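Local coordinates for protein glutathione peroxidase (Hypocrea jecorina, PDB 6VPD) that probably reduces hydroperoxides to alcohols with electrons from thioredoxin, as a thioredoxin-fold member of the glutathione peroxidase family, at residues A[48-52]-A[159-163]; A[34-38]-A[120-124]; A[138-144]-A[166-170]. One frame throughout, in Å; residues are numbered along the deposited sequence.

Contact 1: residues A[48-52]-A[159-163]; sequences KGKVV and LIGRD
Val52 and Ile160 face each other as an antiparallel hydrogen-bonded pair. Ile160 N bonds to Val52 O, and in return Val52 N donates to Ile160 O at 3.0 Å. Carbonyl oxygens also meet CA-H groups: Val51 CA lies 3.4 Å from Ile160 O, and Arg162 CA lies 3.4 Å from Lys50 O, which carries the pairing on past the end of the regular strands.

These strands, 51-58 and 157-160, are the two inner ones of the four-stranded mixed sheet at the core of the thioredoxin fold.

Apolar contacts lie on both faces. Val52 CB and Ile160 CB, 3.9 Å apart, share one face with Phe29, while on the other Val51 CG1 meets Leu159 CD1 at 3.7 Å beneath helix 176-188.

The polar side-chain contact belongs to Arg162. Its CG stands anti to the carbonyl carbon (chi1 -63°) and the chain then runs extended over Gly49, so that Arg162 NH1 reaches Gly49 O at 3.0 Å with the oxygen close to the guanidinium plane. On the way, Arg162 CG passes Val51 CG2 at 3.8 Å. NH2 is held by Ile187 O and by a salt bridge to Asp84. Were this residue cut back to alanine, Gly49 O and Ile187 O would probably lose this donor, Asp84 its cationic mate, and Val51 CG2 part of its cover.

Contact 2: residues A[34-38]-A[120-124]; sequences VPDGA and VMGKI
Pro35 makes the one hydrogen bond between residues 34-38 and the loop 120-124: its carbonyl oxygen receives Gly122 N at 2.7 Å. The N-H arrives from above the carbonyl plane, 39° out of it, and the bond is bent, with an angle of 146° at the hydrogen. Pro35 O also lies 3.5 Å from Met121 CB. On its ring side, Pro35 CG approaches Ile124 CG2 at 4.3 Å, a loose apolar contact.

Asp36 follows, its CB directed away from the loop yet still 4.0 Å from Met121 SD. The sulfur comes to this place because the methionine chain bends at chi2 (-71°), laying SD alongside CA and CB of the aspartate. The Asp36 carboxylate has its partner elsewhere: OD1 accepts the backbone N-H of Asn40, a little further along the hairpin turn.

At Gly37 the chain passes close over Gly122, with their CA atoms 3.9 Å apart. A CB on Gly122 would point at the carbonyl oxygens of Pro35 and Asp36, so the lack of a side chain probably helps the backbones come this close.

Behind the loop, Met121 and Ile124 pack on Phe90 of strand 85-92, and Met121 also on Leu88. The contact therefore fastens the turn of the N-terminal beta hairpin, strands 33-35 and 41-43, to the loop that follows a strand of the central sheet in this thioredoxin-fold domain.

Contact 3: residues A[138-144]-A[166-170]; sequences LKKEKPG and VIGRW
Val166 fits its two methyl groups against the end of helix 133-141. Val166 CG1, anti to the backbone N (chi1 -178°), rests 3.5 Å from Lys142 CB, while Val166 CG2 meets Leu138 CD2 at 3.5 Å and has Glu141 CB beyond. The leucine and valine side chains cross at about a right angle. Leu138 also packs on Phe158 of strand 157-160, linking the helix end to the sheet.

Lys142 is the first residue to leave the helical conformation, its N-H still bonded to Leu138 O. Its side chain slides past that of Arg169 in the opposite direction, and the aliphatic stems touch where Lys142 CG lies 3.8 Å from Arg169 CB.

Arg169 is stretched almost straight, with chi1, chi2 and chi3 all within about 5° of 180°, and this carries its guanidinium from the strand across to the chain beyond the helix. There Arg169 NH1 donates to Lys142 O at 3.0 Å, with an angle of 163° at the hydrogen; the oxygen lies in the guanidinium plane and the donor in the carbonyl plane. Gly144 covers one face, its CA 3.7 Å above the plane and offset toward the rim.

NE forms a salt bridge with Glu156, and NH2 binds Glu149 O. All three nitrogens thus have acceptors, which fixes the rotation of the group. The charge is probably balanced chiefly by Glu156, while the backbone carbonyls hold the guanidinium at the helix exit, where the C-terminal end of the helix dipole would also suit a cation.

Overall arrangement
From the N terminus, hairpin segment 34-38 comes first, and contact 2 closes its loop at 120-124, enclosing strand 51-58, helix 64-80 and strand 85-92. Residues 48-52 start inside that loop, but contact 1 closes only at 159-163, a long loop that crosses contact 2. Contact 3 opens later and completes a short loop holding strand 157-160; it crosses contact 1, because 159-163 falls between its segments. Contacts 1 and 3 meet where Leu159 pairs with Ile167 and Gly168 at a classic beta bulge, joining central strands, edge strand 166-170 and helix 133-141. Contact 2 stands apart, its centre about 19 and 21 Å from those of contacts 1 and 3, and ties the N-terminal hairpin to the fold.

Contact 1: residues A[48-52]-A[159-163]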
ATOM      1  N   LYS A  48     -16.102  -5.398 -25.191  1.00 37.67           N
ATOM      2  CA  LYS A  48     -15.729  -6.792 -25.407  1.00 37.47           C
ATOM      3  C   LYS A  48     -14.554  -6.903 -26.380  1.00 42.35           C
ATOM      4  O   LYS A  48     -14.440  -6.134 -27.339  1.00 41.92           O
ATOM      5  CB  LYS A  48     -16.935  -7.575 -25.929  1.00 41.58           C
ATOM      6  CG  LYS A  48     -16.696  -9.071 -26.080  1.00 49.83           C
ATOM      7  CD  LYS A  48     -17.975  -9.826 -26.398  1.00 48.56           C
ATOM      8  CE  LYS A  48     -18.891  -9.918 -25.187  1.00 54.31           C
ATOM      9  NZ  LYS A  48     -20.112 -10.763 -25.437  1.00 67.14           N
ATOM     10  N   GLY A  49     -13.660  -7.854 -26.118  1.00 37.82           N
ATOM     11  CA  GLY A  49     -12.522  -8.056 -26.992  1.00 35.95           C
ATOM     12  C   GLY A  49     -11.404  -7.048 -26.844  1.00 44.80           C
ATOM     13  O   GLY A  49     -10.464  -7.065 -27.655  1.00 41.93           O
ATOM     14  N   LYS A  50     -11.475  -6.164 -25.845  1.00 39.37           N
ATOM     15  CA  LYS A  50     -10.434  -5.190 -25.562  1.00 38.10           C
ATOM     16  C   LYS A  50      -9.749  -5.538 -24.249  1.00 40.32           C
ATOM     17  O   LYS A  50     -10.227  -6.364 -23.465  1.00 37.86           O
ATOM     18  CB  LYS A  50     -11.000  -3.768 -25.487  1.00 40.15           C
ATOM     19  CG  LYS A  50     -12.039  -3.434 -26.541  1.00 43.89           C
ATOM     20  CD  LYS A  50     -11.409  -3.247 -27.906  1.00 53.72           C
ATOM     21  CE  LYS A  50     -12.337  -2.481 -28.840  1.00 55.63           C
ATOM     22  NZ  LYS A  50     -12.559  -1.113 -28.328  1.00 45.87           N
ATOM     23  N   VAL A  51      -8.611  -4.889 -24.013  1.00 40.74           N
ATOM     24  CA  VAL A  51      -7.852  -5.052 -22.779  1.00 38.91           C
ATOM     25  C   VAL A  51      -8.250  -3.910 -21.860  1.00 34.72           C
ATOM     26  O   VAL A  51      -8.186  -2.742 -22.258  1.00 33.78           O
ATOM     27  CB  VAL A  51      -6.336  -5.062 -23.055  1.00 38.21           C
ATOM     28  CG1 VAL A  51      -5.534  -5.136 -21.764  1.00 34.63           C
ATOM     29  CG2 VAL A  51      -5.983  -6.229 -23.969  1.00 33.32           C
ATOM     30  N   VAL A  52      -8.690  -4.247 -20.648  1.00 34.15           N
ATOM     31  CA  VAL A  52      -9.268  -3.296 -19.703  1.00 34.81           C
ATOM     32  C   VAL A  52      -8.463  -3.326 -18.403  1.00 35.20           C
ATOM     33  O   VAL A  52      -8.160  -4.402 -17.869  1.00 30.11           O
ATOM     34  CB  VAL A  52     -10.752  -3.604 -19.412  1.00 34.08           C
ATOM     35  CG1 VAL A  52     -11.356  -2.496 -18.551  1.00 33.88           C
ATOM     36  CG2 VAL A  52     -11.548  -3.797 -20.694  1.00 33.21           C
ATOM     37  N   LEU A 159      -6.340  -6.310 -14.308  1.00 31.37           N
ATOM     38  CA  LEU A 159      -6.159  -6.313 -15.751  1.00 31.69           C
ATOM     39  C   LEU A 159      -7.070  -7.373 -16.376  1.00 34.44           C
ATOM     40  O   LEU A 159      -6.982  -8.552 -16.019  1.00 31.62           O
ATOM     41  CB  LEU A 159      -4.697  -6.573 -16.091  1.00 30.97           C
ATOM     42  CG  LEU A 159      -4.334  -6.576 -17.571  1.00 34.00           C
ATOM     43  CD1 LEU A 159      -4.696  -5.233 -18.175  1.00 35.76           C
ATOM     44  CD2 LEU A 159      -2.845  -6.910 -17.755  1.00 33.05           C
ATOM     45  N   ILE A 160      -7.935  -6.946 -17.306  1.00 32.05           N
ATOM     46  CA  ILE A 160      -8.863  -7.824 -18.011  1.00 34.16           C
ATOM     47  C   ILE A 160      -8.313  -8.107 -19.404  1.00 36.89           C
ATOM     48  O   ILE A 160      -8.130  -7.181 -20.205  1.00 36.86           O
ATOM     49  CB  ILE A 160     -10.273  -7.211 -18.127  1.00 33.34           C
ATOM     50  CG1 ILE A 160     -10.814  -6.644 -16.794  1.00 28.05           C
ATOM     51  CG2 ILE A 160     -11.205  -8.257 -18.706  1.00 30.65           C
ATOM     52  CD1 ILE A 160     -10.822  -7.587 -15.642  1.00 26.78           C
ATOM     53  N   GLY A 161      -8.097  -9.390 -19.719  1.00 36.02           N
ATOM     54  CA  GLY A 161      -7.697  -9.769 -21.059  1.00 35.14           C
ATOM     55  C   GLY A 161      -8.856  -9.694 -22.041  1.00 34.50           C
ATOM     56  O   GLY A 161     -10.019  -9.549 -21.667  1.00 35.40           O
ATOM     57  N   ARG A 162      -8.523  -9.791 -23.333  1.00 37.93           N
ATOM     58  CA  ARG A 162      -9.531  -9.614 -24.378  1.00 41.88           C
ATOM     59  C   ARG A 162     -10.685 -10.602 -24.227  1.00 39.15           C
ATOM     60  O   ARG A 162     -11.811 -10.305 -24.642  1.00 37.87           O
ATOM     61  CB  ARG A 162      -8.902  -9.761 -25.765  1.00 37.80           C
ATOM     62  CG  ARG A 162      -7.850  -8.725 -26.123  1.00 37.81           C
ATOM     63  CD  ARG A 162      -7.595  -8.814 -27.625  1.00 34.72           C
ATOM     64  NE  ARG A 162      -6.514  -7.961 -28.105  1.00 41.91           N
ATOM     65  CZ  ARG A 162      -6.692  -6.803 -28.752  1.00 47.60           C
ATOM     66  NH1 ARG A 162      -7.919  -6.340 -28.986  1.00 46.44           N
ATOM     67  NH2 ARG A 162      -5.644  -6.102 -29.178  1.00 41.65           N
ATOM     68  N   ASP A 163     -10.427 -11.763 -23.619  1.00 35.30           N
ATOM     69  CA  ASP A 163     -11.444 -12.775 -23.355  1.00 38.42           C
ATOM     70  C   ASP A 163     -12.256 -12.515 -22.093  1.00 39.96           C
ATOM     71  O   ASP A 163     -13.189 -13.283 -21.819  1.00 39.22           O
ATOM     72  CB  ASP A 163     -10.795 -14.154 -23.235  1.00 38.56           C
ATOM     73  CG  ASP A 163      -9.755 -14.211 -22.126  1.00 47.30           C
ATOM     74  OD1 ASP A 163      -9.210 -13.135 -21.740  1.00 46.37           O
ATOM     75  OD2 ASP A 163      -9.475 -15.333 -21.644  1.00 52.92           O
TER

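Contact 2: residues A[34-38]-A[120-124]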
ATOM      1  N   VAL A  34     -22.263  -1.446 -14.993  1.00 40.94           N
ATOM      2  CA  VAL A  34     -21.784  -0.552 -13.938  1.00 40.66           C
ATOM      3  C   VAL A  34     -22.343   0.838 -14.190  1.00 47.40           C
ATOM      4  O   VAL A  34     -22.666   1.197 -15.335  1.00 49.55           O
ATOM      5  CB  VAL A  34     -20.242  -0.496 -13.895  1.00 40.65           C
ATOM      6  CG1 VAL A  34     -19.635  -1.836 -13.490  1.00 37.98           C
ATOM      7  CG2 VAL A  34     -19.719  -0.074 -15.253  1.00 38.83           C
ATOM      8  N   PRO A  35     -22.452   1.662 -13.148  1.00 47.46           N
ATOM      9  CA  PRO A  35     -22.892   3.047 -13.355  1.00 52.17           C
ATOM     10  C   PRO A  35     -21.732   3.946 -13.739  1.00 50.39           C
ATOM     11  O   PRO A  35     -20.639   3.853 -13.174  1.00 48.67           O
ATOM     12  CB  PRO A  35     -23.449   3.443 -11.986  1.00 54.52           C
ATOM     13  CG  PRO A  35     -22.540   2.706 -11.043  1.00 52.36           C
ATOM     14  CD  PRO A  35     -22.228   1.374 -11.718  1.00 46.26           C
ATOM     15  N   ASP A  36     -21.972   4.831 -14.704  1.00 54.99           N
ATOM     16  CA  ASP A  36     -20.992   5.879 -14.944  1.00 59.35           C
ATOM     17  C   ASP A  36     -21.241   7.032 -13.976  1.00 56.84           C
ATOM     18  O   ASP A  36     -22.152   6.993 -13.148  1.00 57.52           O
ATOM     19  CB  ASP A  36     -21.019   6.346 -16.400  1.00 63.58           C
ATOM     20  CG  ASP A  36     -22.406   6.755 -16.865  1.00 70.10           C
ATOM     21  OD1 ASP A  36     -23.236   7.152 -16.018  1.00 70.03           O
ATOM     22  OD2 ASP A  36     -22.661   6.685 -18.088  1.00 71.64           O
ATOM     23  N   GLY A  37     -20.421   8.079 -14.090  1.00 62.96           N
ATOM     24  CA  GLY A  37     -20.532   9.203 -13.170  1.00 64.74           C
ATOM     25  C   GLY A  37     -21.945   9.743 -13.058  1.00 71.14           C
ATOM     26  O   GLY A  37     -22.462   9.951 -11.956  1.00 71.56           O
ATOM     27  N   ALA A  38     -22.607   9.942 -14.206  1.00 71.38           N
ATOM     28  CA  ALA A  38     -23.971  10.479 -14.280  1.00 76.34           C
ATOM     29  C   ALA A  38     -25.037   9.533 -13.692  1.00 75.02           C
ATOM     30  O   ALA A  38     -26.234   9.790 -13.909  1.00 72.27           O
ATOM     31  CB  ALA A  38     -24.313  10.817 -15.734  1.00 71.29           C
ATOM     32  N   VAL A 120     -13.979   7.724 -16.049  1.00 46.94           N
ATOM     33  CA  VAL A 120     -14.143   7.568 -14.609  1.00 49.65           C
ATOM     34  C   VAL A 120     -15.625   7.348 -14.324  1.00 50.17           C
ATOM     35  O   VAL A 120     -16.480   8.084 -14.829  1.00 49.49           O
ATOM     36  CB  VAL A 120     -13.588   8.782 -13.846  1.00 44.93           C
ATOM     37  CG1 VAL A 120     -14.162   8.840 -12.455  1.00 42.85           C
ATOM     38  CG2 VAL A 120     -12.062   8.707 -13.798  1.00 46.65           C
ATOM     39  N   MET A 121     -15.928   6.334 -13.520  1.00 46.09           N
ATOM     40  CA  MET A 121     -17.271   5.787 -13.435  1.00 48.39           C
ATOM     41  C   MET A 121     -17.989   6.271 -12.175  1.00 49.90           C
ATOM     42  O   MET A 121     -17.451   7.028 -11.357  1.00 50.03           O
ATOM     43  CB  MET A 121     -17.208   4.254 -13.494  1.00 44.28           C
ATOM     44  CG  MET A 121     -16.667   3.727 -14.821  1.00 43.62           C
ATOM     45  SD  MET A 121     -17.867   3.975 -16.150  1.00 57.66           S
ATOM     46  CE  MET A 121     -16.904   3.653 -17.620  1.00 49.69           C
ATOM     47  N   GLY A 122     -19.234   5.834 -12.032  1.00 48.08           N
ATOM     48  CA  GLY A 122     -19.974   6.129 -10.826  1.00 52.57           C
ATOM     49  C   GLY A 122     -19.264   5.611  -9.595  1.00 48.19           C
ATOM     50  O   GLY A 122     -18.407   4.731  -9.666  1.00 48.08           O
ATOM     51  N   LYS A 123     -19.610   6.195  -8.449  1.00 49.48           N
ATOM     52  CA  LYS A 123     -18.990   5.786  -7.196  1.00 48.29           C
ATOM     53  C   LYS A 123     -19.552   4.438  -6.768  1.00 50.12           C
ATOM     54  O   LYS A 123     -20.751   4.181  -6.900  1.00 46.73           O
ATOM     55  CB  LYS A 123     -19.223   6.831  -6.102  1.00 44.73           C
ATOM     56  CG  LYS A 123     -18.707   6.423  -4.720  1.00 52.49           C
ATOM     57  CD  LYS A 123     -19.855   6.425  -3.685  1.00 63.98           C
ATOM     58  CE  LYS A 123     -19.675   5.346  -2.582  1.00 62.04           C
ATOM     59  NZ  LYS A 123     -20.537   5.570  -1.373  1.00 67.08           N
ATOM     60  N   ILE A 124     -18.674   3.559  -6.274  1.00 49.99           N
ATOM     61  CA  ILE A 124     -19.081   2.228  -5.833  1.00 43.76           C
ATOM     62  C   ILE A 124     -18.353   1.848  -4.546  1.00 46.16           C
ATOM     63  O   ILE A 124     -17.393   2.497  -4.109  1.00 47.63           O
ATOM     64  CB  ILE A 124     -18.822   1.143  -6.897  1.00 43.12           C
ATOM     65  CG1 ILE A 124     -17.360   1.136  -7.300  1.00 37.31           C
ATOM     66  CG2 ILE A 124     -19.743   1.296  -8.117  1.00 46.36           C
ATOM     67  CD1 ILE A 124     -17.019  -0.119  -7.986  1.00 41.80           C
TER

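Contact 3: residues A[138-144]-A[166-170]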
ATOM      1  N   LEU A 138     -14.354  -9.708  -9.387  1.00 30.09           N
ATOM      2  CA  LEU A 138     -12.919  -9.452  -9.542  1.00 32.98           C
ATOM      3  C   LEU A 138     -12.108 -10.021  -8.379  1.00 32.45           C
ATOM      4  O   LEU A 138     -11.018 -10.560  -8.579  1.00 28.47           O
ATOM      5  CB  LEU A 138     -12.647  -7.947  -9.662  1.00 30.49           C
ATOM      6  CG  LEU A 138     -13.000  -7.243 -10.977  1.00 34.08           C
ATOM      7  CD1 LEU A 138     -12.660  -5.773 -10.899  1.00 28.86           C
ATOM      8  CD2 LEU A 138     -12.332  -7.875 -12.176  1.00 28.61           C
ATOM      9  N   LYS A 139     -12.632  -9.919  -7.157  1.00 35.30           N
ATOM     10  CA  LYS A 139     -11.860 -10.305  -5.978  1.00 34.47           C
ATOM     11  C   LYS A 139     -11.732 -11.824  -5.855  1.00 37.88           C
ATOM     12  O   LYS A 139     -10.633 -12.330  -5.600  1.00 36.81           O
ATOM     13  CB  LYS A 139     -12.495  -9.675  -4.733  1.00 33.23           C
ATOM     14  CG  LYS A 139     -12.086  -8.192  -4.520  1.00 33.02           C
ATOM     15  CD  LYS A 139     -13.200  -7.332  -3.935  1.00 33.33           C
ATOM     16  CE  LYS A 139     -13.539  -7.687  -2.518  1.00 36.44           C
ATOM     17  NZ  LYS A 139     -14.899  -7.213  -2.181  1.00 37.79           N
ATOM     18  N   LYS A 140     -12.838 -12.564  -6.043  1.00 35.19           N
ATOM     19  CA  LYS A 140     -12.788 -14.025  -6.105  1.00 35.58           C
ATOM     20  C   LYS A 140     -11.907 -14.505  -7.243  1.00 37.14           C
ATOM     21  O   LYS A 140     -11.127 -15.450  -7.079  1.00 38.44           O
ATOM     22  CB  LYS A 140     -14.194 -14.610  -6.298  1.00 43.53           C
ATOM     23  CG  LYS A 140     -15.131 -14.457  -5.110  1.00 49.74           C
ATOM     24  CD  LYS A 140     -14.690 -15.324  -3.948  1.00 56.95           C
ATOM     25  CE  LYS A 140     -15.566 -15.113  -2.732  1.00 59.04           C
ATOM     26  NZ  LYS A 140     -14.994 -15.773  -1.529  1.00 64.22           N
ATOM     27  N   GLU A 141     -12.040 -13.889  -8.423  1.00 40.22           N
ATOM     28  CA  GLU A 141     -11.330 -14.373  -9.608  1.00 38.08           C
ATOM     29  C   GLU A 141      -9.823 -14.198  -9.499  1.00 37.12           C
ATOM     30  O   GLU A 141      -9.067 -14.953 -10.118  1.00 40.08           O
ATOM     31  CB  GLU A 141     -11.848 -13.667 -10.851  1.00 29.85           C
ATOM     32  CG  GLU A 141     -13.211 -14.189 -11.266  1.00 38.41           C
ATOM     33  CD  GLU A 141     -13.195 -15.693 -11.565  1.00 45.15           C
ATOM     34  OE1 GLU A 141     -14.015 -16.437 -10.977  1.00 54.49           O
ATOM     35  OE2 GLU A 141     -12.346 -16.132 -12.384  1.00 45.77           O
ATOM     36  N   LYS A 142      -9.360 -13.212  -8.742  1.00 35.15           N
ATOM     37  CA  LYS A 142      -7.930 -12.973  -8.588  1.00 35.21           C
ATOM     38  C   LYS A 142      -7.697 -12.468  -7.172  1.00 35.26           C
ATOM     39  O   LYS A 142      -7.704 -11.258  -6.913  1.00 30.80           O
ATOM     40  CB  LYS A 142      -7.414 -11.987  -9.629  1.00 31.57           C
ATOM     41  CG  LYS A 142      -5.898 -12.002  -9.775  1.00 34.96           C
ATOM     42  CD  LYS A 142      -5.410 -13.049 -10.740  1.00 31.31           C
ATOM     43  CE  LYS A 142      -3.897 -13.107 -10.694  1.00 36.97           C
ATOM     44  NZ  LYS A 142      -3.344 -14.388 -11.255  1.00 47.98           N
ATOM     45  N   PRO A 143      -7.536 -13.385  -6.219  1.00 34.02           N
ATOM     46  CA  PRO A 143      -7.271 -12.975  -4.841  1.00 32.70           C
ATOM     47  C   PRO A 143      -5.967 -12.216  -4.714  1.00 34.85           C
ATOM     48  O   PRO A 143      -5.003 -12.455  -5.445  1.00 35.30           O
ATOM     49  CB  PRO A 143      -7.217 -14.303  -4.103  1.00 30.78           C
ATOM     50  CG  PRO A 143      -8.141 -15.152  -4.909  1.00 29.94           C
ATOM     51  CD  PRO A 143      -7.851 -14.815  -6.301  1.00 29.19           C
ATOM     52  N   GLY A 144      -5.952 -11.282  -3.770  1.00 37.67           N
ATOM     53  CA  GLY A 144      -4.751 -10.551  -3.450  1.00 36.00           C
ATOM     54  C   GLY A 144      -3.709 -11.402  -2.764  1.00 38.51           C
ATOM     55  O   GLY A 144      -3.734 -12.636  -2.817  1.00 37.47           O
ATOM     56  N   VAL A 166      -9.764 -12.224 -15.552  1.00 40.35           N
ATOM     57  CA  VAL A 166      -8.795 -11.410 -14.829  1.00 33.53           C
ATOM     58  C   VAL A 166      -7.420 -12.034 -14.989  1.00 31.80           C
ATOM     59  O   VAL A 166      -7.198 -13.178 -14.584  1.00 36.98           O
ATOM     60  CB  VAL A 166      -9.180 -11.274 -13.353  1.00 32.82           C
ATOM     61  CG1 VAL A 166      -8.180 -10.377 -12.625  1.00 30.05           C
ATOM     62  CG2 VAL A 166     -10.578 -10.716 -13.257  1.00 30.12           C
ATOM     63  N   ILE A 167      -6.492 -11.292 -15.590  1.00 34.64           N
ATOM     64  CA  ILE A 167      -5.142 -11.796 -15.805  1.00 36.63           C
ATOM     65  C   ILE A 167      -4.128 -11.191 -14.854  1.00 32.59           C
ATOM     66  O   ILE A 167      -2.980 -11.625 -14.858  1.00 38.84           O
ATOM     67  CB  ILE A 167      -4.686 -11.603 -17.266  1.00 36.65           C
ATOM     68  CG1 ILE A 167      -4.542 -10.132 -17.613  1.00 35.93           C
ATOM     69  CG2 ILE A 167      -5.671 -12.252 -18.252  1.00 34.03           C
ATOM     70  CD1 ILE A 167      -4.511  -9.895 -19.124  1.00 34.14           C
ATOM     71  N   GLY A 168      -4.505 -10.220 -14.029  1.00 37.74           N
ATOM     72  CA  GLY A 168      -3.520  -9.594 -13.161  1.00 34.91           C
ATOM     73  C   GLY A 168      -4.124  -8.738 -12.064  1.00 36.20           C
ATOM     74  O   GLY A 168      -5.130  -8.067 -12.288  1.00 39.15           O
ATOM     75  N   ARG A 169      -3.543  -8.758 -10.871  1.00 34.06           N
ATOM     76  CA  ARG A 169      -3.924  -7.835  -9.815  1.00 29.43           C
ATOM     77  C   ARG A 169      -2.667  -7.269  -9.177  1.00 32.95           C
ATOM     78  O   ARG A 169      -1.746  -8.027  -8.857  1.00 39.74           O
ATOM     79  CB  ARG A 169      -4.777  -8.537  -8.771  1.00 29.37           C
ATOM     80  CG  ARG A 169      -5.118  -7.684  -7.566  1.00 30.00           C
ATOM     81  CD  ARG A 169      -6.068  -8.441  -6.662  1.00 31.09           C
ATOM     82  NE  ARG A 169      -6.403  -7.697  -5.470  1.00 33.59           N
ATOM     83  CZ  ARG A 169      -7.373  -8.048  -4.629  1.00 40.20           C
ATOM     84  NH1 ARG A 169      -8.111  -9.142  -4.858  1.00 27.29           N
ATOM     85  NH2 ARG A 169      -7.595  -7.294  -3.551  1.00 40.62           N
ATOM     86  N   TRP A 170      -2.614  -5.951  -8.996  1.00 35.42           N
ATOM     87  CA  TRP A 170      -1.436  -5.300  -8.433  1.00 36.26           C
ATOM     88  C   TRP A 170      -1.838  -4.390  -7.291  1.00 35.53           C
ATOM     89  O   TRP A 170      -2.868  -3.719  -7.355  1.00 40.64           O
ATOM     90  CB  TRP A 170      -0.674  -4.487  -9.479  1.00 36.66           C
ATOM     91  CG  TRP A 170      -0.011  -5.336 -10.502  1.00 39.81           C
ATOM     92  CD1 TRP A 170       1.281  -5.774 -10.496  1.00 36.01           C
ATOM     93  CD2 TRP A 170      -0.611  -5.865 -11.692  1.00 40.08           C
ATOM     94  NE1 TRP A 170       1.519  -6.543 -11.610  1.00 42.47           N
ATOM     95  CE2 TRP A 170       0.371  -6.619 -12.354  1.00 39.01           C
ATOM     96  CE3 TRP A 170      -1.884  -5.775 -12.255  1.00 37.94           C
ATOM     97  CZ2 TRP A 170       0.122  -7.268 -13.558  1.00 45.32           C
ATOM     98  CZ3 TRP A 170      -2.131  -6.431 -13.444  1.00 39.26           C
ATOM     99  CH2 TRP A 170      -1.137  -7.167 -14.081  1.00 44.72           C
TER